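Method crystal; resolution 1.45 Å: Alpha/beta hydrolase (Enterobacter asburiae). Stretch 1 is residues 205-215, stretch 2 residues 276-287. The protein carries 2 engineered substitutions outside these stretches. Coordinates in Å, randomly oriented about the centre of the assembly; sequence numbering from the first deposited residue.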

# COMPACT_ATOMS: atom_id res chain seq x y z
N VAL A 205 -3.39 12.93 -0.93
CA VAL A 205 -3.67 11.54 -1.25
C VAL A 205 -4.40 11.52 -2.59
O VAL A 205 -5.54 11.97 -2.70
CB VAL A 205 -4.49 10.82 -0.18
CG1 VAL A 205 -4.69 9.37 -0.61
CG2 VAL A 205 -3.81 10.88 1.18
N MET A 206 -3.72 11.02 -3.61
CA MET A 206 -4.25 10.92 -4.97
C MET A 206 -4.62 9.46 -5.19
O MET A 206 -3.73 8.61 -5.35
CB MET A 206 -3.22 11.41 -5.99
CG MET A 206 -2.85 12.88 -5.85
SD MET A 206 -1.42 13.52 -6.90
CE MET A 206 -2.12 13.31 -8.56
N LEU A 207 -5.91 9.17 -5.19
CA LEU A 207 -6.42 7.80 -5.30
C LEU A 207 -6.71 7.53 -6.77
O LEU A 207 -7.59 8.17 -7.36
CB LEU A 207 -7.67 7.61 -4.45
CG LEU A 207 -7.47 7.83 -2.94
CD1 LEU A 207 -8.83 7.82 -2.26
CD2 LEU A 207 -6.56 6.80 -2.35
N TRP A 208 -5.95 6.61 -7.36
CA TRP A 208 -6.05 6.20 -8.76
C TRP A 208 -6.33 7.42 -9.66
O TRP A 208 -7.36 7.48 -10.36
CB TRP A 208 -7.06 5.07 -8.96
CG TRP A 208 -8.33 5.19 -8.18
CD1 TRP A 208 -9.50 5.70 -8.65
CD2 TRP A 208 -8.56 4.83 -6.81
NE1 TRP A 208 -10.44 5.72 -7.66
CE2 TRP A 208 -9.90 5.17 -6.53
CE3 TRP A 208 -7.79 4.27 -5.79
CZ2 TRP A 208 -10.46 4.97 -5.27
CZ3 TRP A 208 -8.36 4.08 -4.54
CH2 TRP A 208 -9.68 4.42 -4.30
N PRO A 209 -5.42 8.39 -9.69
CA PRO A 209 -5.69 9.69 -10.31
C PRO A 209 -5.56 9.69 -11.83
O PRO A 209 -4.82 8.90 -12.43
CB PRO A 209 -4.59 10.58 -9.72
CG PRO A 209 -3.42 9.62 -9.54
CD PRO A 209 -4.11 8.38 -9.00
N VAL A 210 -6.27 10.65 -12.42
CA VAL A 210 -6.03 11.11 -13.79
C VAL A 210 -4.90 12.14 -13.74
O VAL A 210 -4.98 13.10 -12.97
CB VAL A 210 -7.29 11.76 -14.37
CG1 VAL A 210 -6.98 12.43 -15.71
CG2 VAL A 210 -8.44 10.76 -14.50
N THR A 211 -3.86 11.96 -14.56
CA THR A 211 -2.77 12.94 -14.57
C THR A 211 -2.43 13.49 -15.95
O THR A 211 -1.62 14.43 -16.02
CB THR A 211 -1.49 12.39 -13.91
OG1 THR A 211 -0.95 11.40 -14.78
CG2 THR A 211 -1.76 11.84 -12.53
N ASP A 212 -3.01 12.99 -17.04
CA ASP A 212 -2.62 13.47 -18.36
C ASP A 212 -3.76 13.26 -19.35
O ASP A 212 -4.39 12.20 -19.38
CB ASP A 212 -1.38 12.72 -18.85
CG ASP A 212 -0.70 13.36 -20.05
OD1 ASP A 212 -0.98 14.52 -20.36
OD2 ASP A 212 0.16 12.65 -20.68
N ALA A 213 -3.97 14.26 -20.21
CA ALA A 213 -4.93 14.14 -21.31
C ALA A 213 -4.26 13.45 -22.50
O ALA A 213 -4.04 14.03 -23.57
CB ALA A 213 -5.48 15.50 -21.70
N ASN A 214 -3.90 12.19 -22.30
CA ASN A 214 -3.33 11.34 -23.33
C ASN A 214 -3.88 9.94 -23.09
O ASN A 214 -4.26 9.62 -21.97
CB ASN A 214 -1.80 11.33 -23.31
CG ASN A 214 -1.21 12.47 -24.09
OD1 ASN A 214 -1.54 12.68 -25.28
ND2 ASN A 214 -0.37 13.23 -23.44
N PHE A 215 -3.92 9.13 -24.14
CA PHE A 215 -4.68 7.88 -24.13
C PHE A 215 -3.88 6.72 -24.68
O PHE A 215 -4.46 5.72 -25.13
CB PHE A 215 -5.99 8.07 -24.90
CG PHE A 215 -6.72 9.31 -24.48
CD1 PHE A 215 -7.40 9.33 -23.28
CD2 PHE A 215 -6.67 10.46 -25.24
CE1 PHE A 215 -8.04 10.46 -22.86
CE2 PHE A 215 -7.31 11.61 -24.81
CZ PHE A 215 -7.99 11.60 -23.61
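Stretch 2 276-287: LDVLRDEGEAFG

A buried carboxylate at the start of a helix can organise a loop by offering its oxygens to free backbone amides, and this α/β hydrolase provides a compact example. In stretch 1, a strand ends at L207 and the chain continues as an irregular loop, W208 adopting phi/psi of 39/61°. In stretch 2 a type I turn from D277 to R280 leads into a helix that continues past G287. The two segments meet along one side of that helix: V210 lies nearest L279 (CA to CA 6.2 Å), T211 nearest E282 (CA to CA 5.9 Å) and P209 nearest G283 (CA to CA 5.8 Å), so the loop does not run in step with the helix. Together they bury 448 Å², both sides summed.

The turn leading into the helix is secured by D277. With chi1 in the t well, D277 places its carboxylate so that L279 N donates to D277 OD1 at 2.9 Å, a capping bond, while R280 N donates to D277 O at 3.0 Å. L279 then points its CA-to-CB bond toward the loop; its m,t conformation brings CD1 to 3.5 Å from V210 CG2, and its CB lies 3.7 Å from P209 O. A water bridges the neighbouring carbonyls, donating to P209 O at 2.9 Å and to L279 O at 2.8 Å.

E282 is the centre of the contact. Its CA-to-CB bond points toward stretch 1, and chi1 of 74° (p), uncommon within a helix, combines with chi2 of −162° (t) to carry the carboxylate to the loop backbone. There OE2 accepts from T211 N at 2.8 Å and from D212 N at 3.2 Å, so a single oxygen gathers two successive amides. Waters extend the network: one donates to E282 OE2 at 2.9 Å and D212 O at 2.7 Å, another to E282 OE1 at 2.7 Å and N214 O at 2.8 Å. The loop supports its own shape as well, N214 ND2 donating to D212 OD2 at 2.9 Å.

T211 returns the contact. Its p rotamer (chi1 71°) directs the hydroxyl to the helix, where T211 OG1 makes a weak hydrogen bond to E282 O at 2.9 Å; that carbonyl also accepts the helical bond from F286 N at 3.0 Å. The same rotamer leaves T211 CG2 3.9 Å from F286 CB, so the side chain joins a polar contact to an apolar one.

One helical turn after E282, F286, whose CA-to-CB bond points toward stretch 1, takes chi1 of −174° (t), and its ring meets M206 of the strand. M206, in m,t,p, reaches it with CE 3.7 Å from F286 CE2, and M206 SD lies at the ring edge, 5.0 Å from the centroid of F286. G283, the residue after E282, presents only backbone: G283 CA lies 4.3 Å from P209 CG, so the ring sits over a helix position that has no side chain. R280, its CA-to-CB bond pointing away from the loop, instead forms a salt bridge with D281, R280 NE to D281 OD1 at 2.9 Å.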

# COMPACT_ATOMS: atom_id res chain seq x y z
N LEU A 276 -5.18 -2.94 -12.69
CA LEU A 276 -5.92 -3.14 -13.95
C LEU A 276 -6.76 -1.91 -14.25
O LEU A 276 -7.98 -1.98 -14.27
CB LEU A 276 -6.77 -4.42 -13.88
CG LEU A 276 -5.95 -5.71 -13.69
CD1 LEU A 276 -5.98 -6.16 -12.25
CD2 LEU A 276 -6.45 -6.82 -14.62
N ASP A 277 -6.09 -0.78 -14.49
CA ASP A 277 -6.71 0.53 -14.69
C ASP A 277 -5.96 1.22 -15.82
O ASP A 277 -4.73 1.27 -15.82
CB ASP A 277 -6.58 1.33 -13.38
CG ASP A 277 -7.22 2.72 -13.40
OD1 ASP A 277 -7.66 3.21 -14.46
OD2 ASP A 277 -7.31 3.32 -12.29
N VAL A 278 -6.70 1.74 -16.81
CA VAL A 278 -6.08 2.51 -17.88
C VAL A 278 -5.19 3.62 -17.32
O VAL A 278 -4.17 3.95 -17.93
CB VAL A 278 -7.11 3.07 -18.87
CG1 VAL A 278 -7.80 1.95 -19.64
CG2 VAL A 278 -8.13 3.97 -18.19
N LEU A 279 -5.57 4.22 -16.20
CA LEU A 279 -4.85 5.34 -15.59
C LEU A 279 -3.65 4.92 -14.77
O LEU A 279 -2.92 5.78 -14.27
CB LEU A 279 -5.81 6.13 -14.69
CG LEU A 279 -7.08 6.66 -15.34
CD1 LEU A 279 -7.91 7.33 -14.27
CD2 LEU A 279 -6.78 7.57 -16.50
N ARG A 280 -3.40 3.62 -14.61
CA ARG A 280 -2.34 3.18 -13.71
C ARG A 280 -1.00 3.82 -14.06
O ARG A 280 -0.32 4.38 -13.20
CB ARG A 280 -2.22 1.66 -13.79
CG ARG A 280 -1.17 1.07 -12.90
CD ARG A 280 -0.89 -0.35 -13.32
NE ARG A 280 -0.16 -0.40 -14.58
CZ ARG A 280 -0.03 -1.49 -15.33
NH1 ARG A 280 -0.62 -2.62 -15.00
NH2 ARG A 280 0.72 -1.44 -16.42
N ASP A 281 -0.60 3.73 -15.32
CA ASP A 281 0.75 4.12 -15.68
C ASP A 281 0.97 5.62 -15.50
O ASP A 281 2.03 6.03 -15.01
CB ASP A 281 1.07 3.68 -17.10
CG ASP A 281 1.35 2.20 -17.21
OD1 ASP A 281 1.43 1.49 -16.18
OD2 ASP A 281 1.52 1.77 -18.37
N GLU A 282 -0.02 6.45 -15.85
CA GLU A 282 0.17 7.89 -15.68
C GLU A 282 0.21 8.28 -14.21
O GLU A 282 0.85 9.27 -13.84
CB GLU A 282 -0.91 8.66 -16.44
CG GLU A 282 -2.31 8.66 -15.82
CD GLU A 282 -3.35 9.06 -16.82
OE1 GLU A 282 -3.44 8.37 -17.86
OE2 GLU A 282 -4.09 10.05 -16.57
N GLY A 283 -0.48 7.53 -13.35
CA GLY A 283 -0.40 7.81 -11.93
C GLY A 283 0.96 7.47 -11.37
O GLY A 283 1.56 8.25 -10.63
N GLU A 284 1.48 6.29 -11.72
CA GLU A 284 2.82 5.90 -11.28
C GLU A 284 3.89 6.81 -11.86
O GLU A 284 4.84 7.20 -11.16
CB GLU A 284 3.06 4.43 -11.61
CG GLU A 284 2.07 3.54 -10.88
CD GLU A 284 2.24 2.05 -11.06
OE1 GLU A 284 3.23 1.59 -11.67
OE2 GLU A 284 1.36 1.32 -10.54
N ALA A 285 3.74 7.21 -13.13
CA ALA A 285 4.72 8.10 -13.73
C ALA A 285 4.74 9.45 -13.04
O ALA A 285 5.81 10.05 -12.84
CB ALA A 285 4.43 8.27 -15.22
N PHE A 286 3.57 9.95 -12.64
CA PHE A 286 3.53 11.22 -11.93
C PHE A 286 4.27 11.11 -10.60
O PHE A 286 5.02 12.02 -10.22
CB PHE A 286 2.08 11.67 -11.72
CG PHE A 286 1.97 13.05 -11.11
CD1 PHE A 286 2.46 14.16 -11.78
CD2 PHE A 286 1.40 13.23 -9.87
CE1 PHE A 286 2.38 15.43 -11.21
CE2 PHE A 286 1.32 14.49 -9.31
CZ PHE A 286 1.82 15.58 -10.00
N GLY A 287 4.11 10.01 -9.89
CA GLY A 287 4.87 9.81 -8.67
C GLY A 287 6.37 9.86 -8.88
O GLY A 287 7.10 10.43 -8.06
O HOH W 1 -3.72 6.38 -11.62
O HOH W 2 -6.08 10.20 -18.64
O HOH W 3 -2.19 9.20 -20.11